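Local coordinates for protein xenavidin (Xenopus tropicalis, PDB 2UYW) that probably binds biotin and assembles as a tetramer of beta-barrel subunits, at the interface of chains A and B. Sequence-based numbering; all coordinates share one arbitrary frame. Chains: chain A/B, Xenavidin.

Contact 1: the interface of chains A and B. Residues chain A 50, 52, 66, 68, 75; chain B 28-29, 54-56.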
# COMPACT_ATOMS: atom_id res chain seq x y z
N PRO A 50 15.37 -16.47 6.91
CA PRO A 50 16.04 -16.37 5.60
C PRO A 50 15.36 -15.40 4.64
O PRO A 50 14.16 -15.17 4.74
CB PRO A 50 15.93 -17.79 5.06
CG PRO A 50 14.59 -18.26 5.60
CD PRO A 50 14.55 -17.70 7.01
N THR A 52 15.37 -14.04 0.24
CA THR A 52 15.85 -14.20 -1.14
C THR A 52 15.27 -13.06 -1.97
O THR A 52 14.16 -12.61 -1.73
CB THR A 52 15.43 -15.56 -1.76
OG1 THR A 52 16.08 -15.72 -3.05
CG2 THR A 52 13.94 -15.68 -1.92
N THR A 66 11.99 -11.16 -0.26
CA THR A 66 10.99 -11.78 0.61
C THR A 66 11.69 -12.35 1.84
O THR A 66 12.74 -13.05 1.69
CB THR A 66 10.32 -12.99 -0.14
OG1 THR A 66 9.72 -12.54 -1.35
CG2 THR A 66 9.23 -13.66 0.72
N HIS A 68 11.08 -15.05 4.86
CA HIS A 68 10.28 -16.22 5.20
C HIS A 68 10.37 -16.42 6.74
O HIS A 68 11.21 -17.18 7.23
CB HIS A 68 10.88 -17.39 4.40
CG HIS A 68 10.22 -18.72 4.61
ND1 HIS A 68 8.97 -18.87 5.19
CD2 HIS A 68 10.62 -19.97 4.26
CE1 HIS A 68 8.65 -20.16 5.20
NE2 HIS A 68 9.64 -20.84 4.65
N ILE A 75 4.58 -13.65 6.04
CA ILE A 75 5.60 -13.35 5.02
C ILE A 75 5.66 -11.84 4.87
O ILE A 75 4.60 -11.19 4.84
CB ILE A 75 5.21 -13.95 3.61
CG1 ILE A 75 5.07 -15.47 3.66
CG2 ILE A 75 6.18 -13.46 2.52
CD1 ILE A 75 6.41 -16.23 3.76
N ASN B 28 12.27 -26.17 2.32
CA ASN B 28 12.36 -25.00 3.21
C ASN B 28 11.40 -23.92 2.75
O ASN B 28 11.39 -22.81 3.31
CB ASN B 28 13.78 -24.44 3.25
CG ASN B 28 14.20 -23.78 1.95
OD1 ASN B 28 13.63 -24.03 0.88
ND2 ASN B 28 15.20 -22.90 2.04
N GLY B 29 10.58 -24.25 1.75
CA GLY B 29 9.55 -23.30 1.25
C GLY B 29 10.01 -22.46 0.06
O GLY B 29 9.20 -21.74 -0.54
N TYR B 54 9.25 -17.46 -1.38
CA TYR B 54 9.03 -18.51 -0.35
C TYR B 54 7.56 -18.68 -0.08
O TYR B 54 6.81 -17.69 -0.06
CB TYR B 54 9.65 -18.11 0.98
CG TYR B 54 11.15 -18.05 1.08
CD1 TYR B 54 11.93 -19.19 1.29
CD2 TYR B 54 11.77 -16.82 1.07
CE1 TYR B 54 13.34 -19.06 1.42
CE2 TYR B 54 13.09 -16.68 1.21
CZ TYR B 54 13.87 -17.75 1.38
OH TYR B 54 15.21 -17.50 1.49
N GLN B 55 7.16 -19.93 0.20
CA GLN B 55 5.86 -20.20 0.78
C GLN B 55 5.96 -20.92 2.11
O GLN B 55 6.90 -21.68 2.35
CB GLN B 55 4.98 -21.02 -0.18
CG GLN B 55 5.44 -22.48 -0.37
CD GLN B 55 4.38 -23.36 -1.03
OE1 GLN B 55 4.53 -23.75 -2.19
NE2 GLN B 55 3.29 -23.68 -0.29
N LYS B 56 4.98 -20.66 2.97
CA LYS B 56 4.68 -21.57 4.08
C LYS B 56 4.18 -22.90 3.53
O LYS B 56 3.46 -22.94 2.55
CB LYS B 56 3.66 -20.93 5.05
CG LYS B 56 4.32 -20.34 6.33
CD LYS B 56 5.29 -19.17 6.03
CE LYS B 56 6.13 -18.87 7.31
NZ LYS B 56 7.08 -17.73 7.15
O HOH W 1 8.12 -23.30 4.40
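A:His68 lays its CB methylene over one face of the B:Tyr54 ring, 3.6 Å from the ring centroid and offset toward the rim, a CH-pi contact between the barrel walls of two avidin-family subunits. Beyond it the imidazole leans past the ring, tilted against it, and brings CD2 to 3.3 Å from B:Tyr54 CD1. On the opposite side of the tyrosine plane the methyl CG2 of A:Thr52 lies outside the ring edge, 3.4 Å from B:Tyr54 CE2. A:Pro50 CB sits above the hydroxyl OH of B:Tyr54, on the same side of the ring as the histidine, 3.7 Å away. A tyrosine suits this place because it is flat enough to slip between aliphatic groups and long enough to reach from its own strand 49-55 to the neighbouring barrel.

The edge of the imidazole, by contrast, does polar work. With CG anti to the backbone N (chi1 179°), the ring reaches out from strand 62-68 toward chain B. In its plane lie the backbone carbonyl O of B:Asn28 and water 1. The carbonyl O of B:Asn28 is 3.0 Å from A:His68 NE2, on the CD2 side, and touches CD2 as well. Water 1 lies 2.9 Å from A:His68 NE2, toward CE1, and goes on to the carbonyl O of B:Gln55. A proton on NE2 would be shared between carbonyl and water, both bonds bent. At the other nitrogen, the side-chain amino NZ of B:Lys56 donates to A:His68 ND1 over 3.0 Å, arriving 16° out of the ring plane. Accepting at ND1 would fit a histidine protonated at NE2, and a positive charge on the lysine would probably disfavour a second proton.

The lysine chain bends at chi2 (63°) and then runs nearly straight, which carries CE alongside the imidazole edge near CE1. Its CD also packs against the CD1 methyl of A:Ile75, 3.9 Å away.

Contact 2: the interface of chains A and B. Residues chain A 54, 62-65, 78-80; chain B 75, 77, 99.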
# COMPACT_ATOMS: atom_id res chain seq x y z
N TYR A 54 16.27 -9.97 -5.48
CA TYR A 54 17.09 -9.50 -6.61
C TYR A 54 17.36 -8.02 -6.50
O TYR A 54 16.51 -7.26 -6.00
CB TYR A 54 16.36 -9.63 -7.95
CG TYR A 54 15.95 -11.00 -8.36
CD1 TYR A 54 16.85 -11.84 -9.02
CD2 TYR A 54 14.65 -11.43 -8.15
CE1 TYR A 54 16.46 -13.12 -9.44
CE2 TYR A 54 14.26 -12.66 -8.55
CZ TYR A 54 15.14 -13.49 -9.19
OH TYR A 54 14.67 -14.72 -9.56
N THR A 62 17.25 -0.47 -8.10
CA THR A 62 16.04 -0.99 -7.47
C THR A 62 16.30 -2.43 -7.00
O THR A 62 17.26 -3.11 -7.43
CB THR A 62 14.86 -0.97 -8.46
OG1 THR A 62 15.26 -1.66 -9.66
CG2 THR A 62 14.48 0.47 -8.81
N PHE A 63 15.43 -2.93 -6.12
CA PHE A 63 15.62 -4.29 -5.59
C PHE A 63 14.33 -4.69 -4.90
O PHE A 63 13.43 -3.87 -4.64
CB PHE A 63 16.80 -4.35 -4.57
CG PHE A 63 16.60 -3.43 -3.39
CD1 PHE A 63 15.88 -3.85 -2.28
CD2 PHE A 63 17.13 -2.14 -3.43
CE1 PHE A 63 15.63 -2.94 -1.21
CE2 PHE A 63 16.90 -1.24 -2.37
CZ PHE A 63 16.18 -1.65 -1.26
N GLY A 64 14.23 -5.98 -4.60
CA GLY A 64 13.09 -6.51 -3.85
C GLY A 64 13.54 -7.80 -3.19
O GLY A 64 14.47 -8.47 -3.68
N PHE A 65 12.89 -8.15 -2.08
CA PHE A 65 13.15 -9.43 -1.46
C PHE A 65 11.99 -9.87 -0.56
O PHE A 65 11.15 -9.05 -0.18
CB PHE A 65 14.47 -9.44 -0.66
CG PHE A 65 14.52 -8.41 0.46
CD1 PHE A 65 14.11 -8.74 1.74
CD2 PHE A 65 15.05 -7.14 0.22
CE1 PHE A 65 14.20 -7.78 2.80
CE2 PHE A 65 15.14 -6.19 1.24
CZ PHE A 65 14.71 -6.51 2.54
N TRP A 78 9.75 -6.65 0.68
CA TRP A 78 10.16 -5.24 0.56
C TRP A 78 10.52 -4.96 -0.89
O TRP A 78 11.07 -5.84 -1.58
CB TRP A 78 11.44 -4.98 1.36
CG TRP A 78 11.31 -4.85 2.84
CD1 TRP A 78 11.36 -3.70 3.58
CD2 TRP A 78 11.18 -5.93 3.77
NE1 TRP A 78 11.25 -4.00 4.92
CE2 TRP A 78 11.16 -5.36 5.07
CE3 TRP A 78 11.11 -7.33 3.63
CZ2 TRP A 78 11.06 -6.15 6.23
CZ3 TRP A 78 11.01 -8.11 4.78
CH2 TRP A 78 10.98 -7.52 6.06
N THR A 79 10.26 -3.73 -1.35
CA THR A 79 10.91 -3.30 -2.59
C THR A 79 11.34 -1.87 -2.42
O THR A 79 10.68 -1.08 -1.71
CB THR A 79 9.97 -3.49 -3.83
OG1 THR A 79 10.70 -3.26 -5.04
CG2 THR A 79 8.71 -2.60 -3.77
N GLY A 80 12.40 -1.48 -3.11
CA GLY A 80 12.93 -0.15 -2.88
C GLY A 80 14.03 0.20 -3.85
O GLY A 80 14.23 -0.47 -4.85
N ILE B 75 11.22 -3.41 -10.29
CA ILE B 75 11.09 -4.65 -9.54
C ILE B 75 9.64 -4.69 -9.02
O ILE B 75 9.10 -3.63 -8.64
CB ILE B 75 12.03 -4.64 -8.31
CG1 ILE B 75 13.51 -4.70 -8.72
CG2 ILE B 75 11.67 -5.79 -7.33
CD1 ILE B 75 14.00 -6.09 -9.31
N VAL B 77 7.15 -6.91 -6.15
CA VAL B 77 6.99 -7.96 -5.14
C VAL B 77 5.50 -8.22 -4.95
O VAL B 77 4.69 -7.28 -5.05
CB VAL B 77 7.71 -7.61 -3.80
CG1 VAL B 77 9.26 -7.56 -4.00
CG2 VAL B 77 7.18 -6.27 -3.19
N ARG B 99 8.09 -1.21 -7.84
CA ARG B 99 9.05 -0.16 -7.73
C ARG B 99 9.60 0.22 -9.11
O ARG B 99 10.16 -0.63 -9.82
CB ARG B 99 10.20 -0.64 -6.81
CG ARG B 99 11.37 0.37 -6.74
CD ARG B 99 10.97 1.58 -5.87
NE ARG B 99 11.73 2.80 -6.21
CZ ARG B 99 11.96 3.77 -5.33
NH1 ARG B 99 11.52 3.64 -4.07
NH2 ARG B 99 12.61 4.87 -5.69
O HOH W 2 10.03 1.70 -2.38
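The outer barrel wall of one avidin-type subunit meets that of another here: strands 62-68 and 75-84 of chain A receive B:Ile75, B:Val77 and B:Arg99, which project from strands 75-84 and 90-99 of chain B. The side chains of B:Ile75 and A:Thr79 run antiparallel side by side, with the branch methyl CG2 of B:Ile75 3.5 Å from A:Thr79 OG1. The other branch, CG1, points toward A:Thr62 and packs against A:Phe63 CA. Next to it the CG1 methyl of B:Val77 lies between the two strands, 4.0 Å from A:Gly64 CA and 3.5 Å from the carbonyl O of A:Trp78. Glycine suits that position, since with no side chain it lets the branched residues come down on the backbone.

A:Thr79 does two jobs. Its OG1, anti to the backbone N (chi1 -171°), donates to the carbonyl O of A:Phe63 on the adjacent strand at 2.8 Å, tilted 30° from the carbonyl plane. Held there, the hydroxyl is wedged against B:Arg99 CB, 3.2 Å from OG1 of A:Thr79, as well as against B:Ile75. The CG2 methyl is turned to the same CB and to B:Val77 CG2. An alanine here would probably leave A:Phe63 O without this donor and open a gap beside B:Arg99 and B:Val77.

An arginine suits its place because the long stem of B:Arg99, bent at chi2 (75°), packs on A:Gly80 through CD before the guanidinium reaches water. On the way CG approaches the CG2 methyl of A:Thr62 at 3.7 Å. The guanidinium then meets A:Thr79 O through water 2, which lies in its plane, 3.0 Å from B:Arg99 NH1.

The C-alpha centres of contact 1 and contact 2 lie about 15 Å apart on one two-fold interface, and each has a twin with the chains exchanged. Strands 49-55, 62-68 and 75-84 of chain A serve both. Two positions recur through their two copies: A:Ile75 in contact 1 and B:Ile75 in contact 2, and B:Tyr54 in contact 1 and, marginally, A:Tyr54 in contact 2. Contact 1 adds direct polar bonds to its ring packing, whereas contact 2 rests on aliphatic packing and a water bridge. Together they join two barrels of the four-subunit assembly, in keeping with the tetramers typical of avidins.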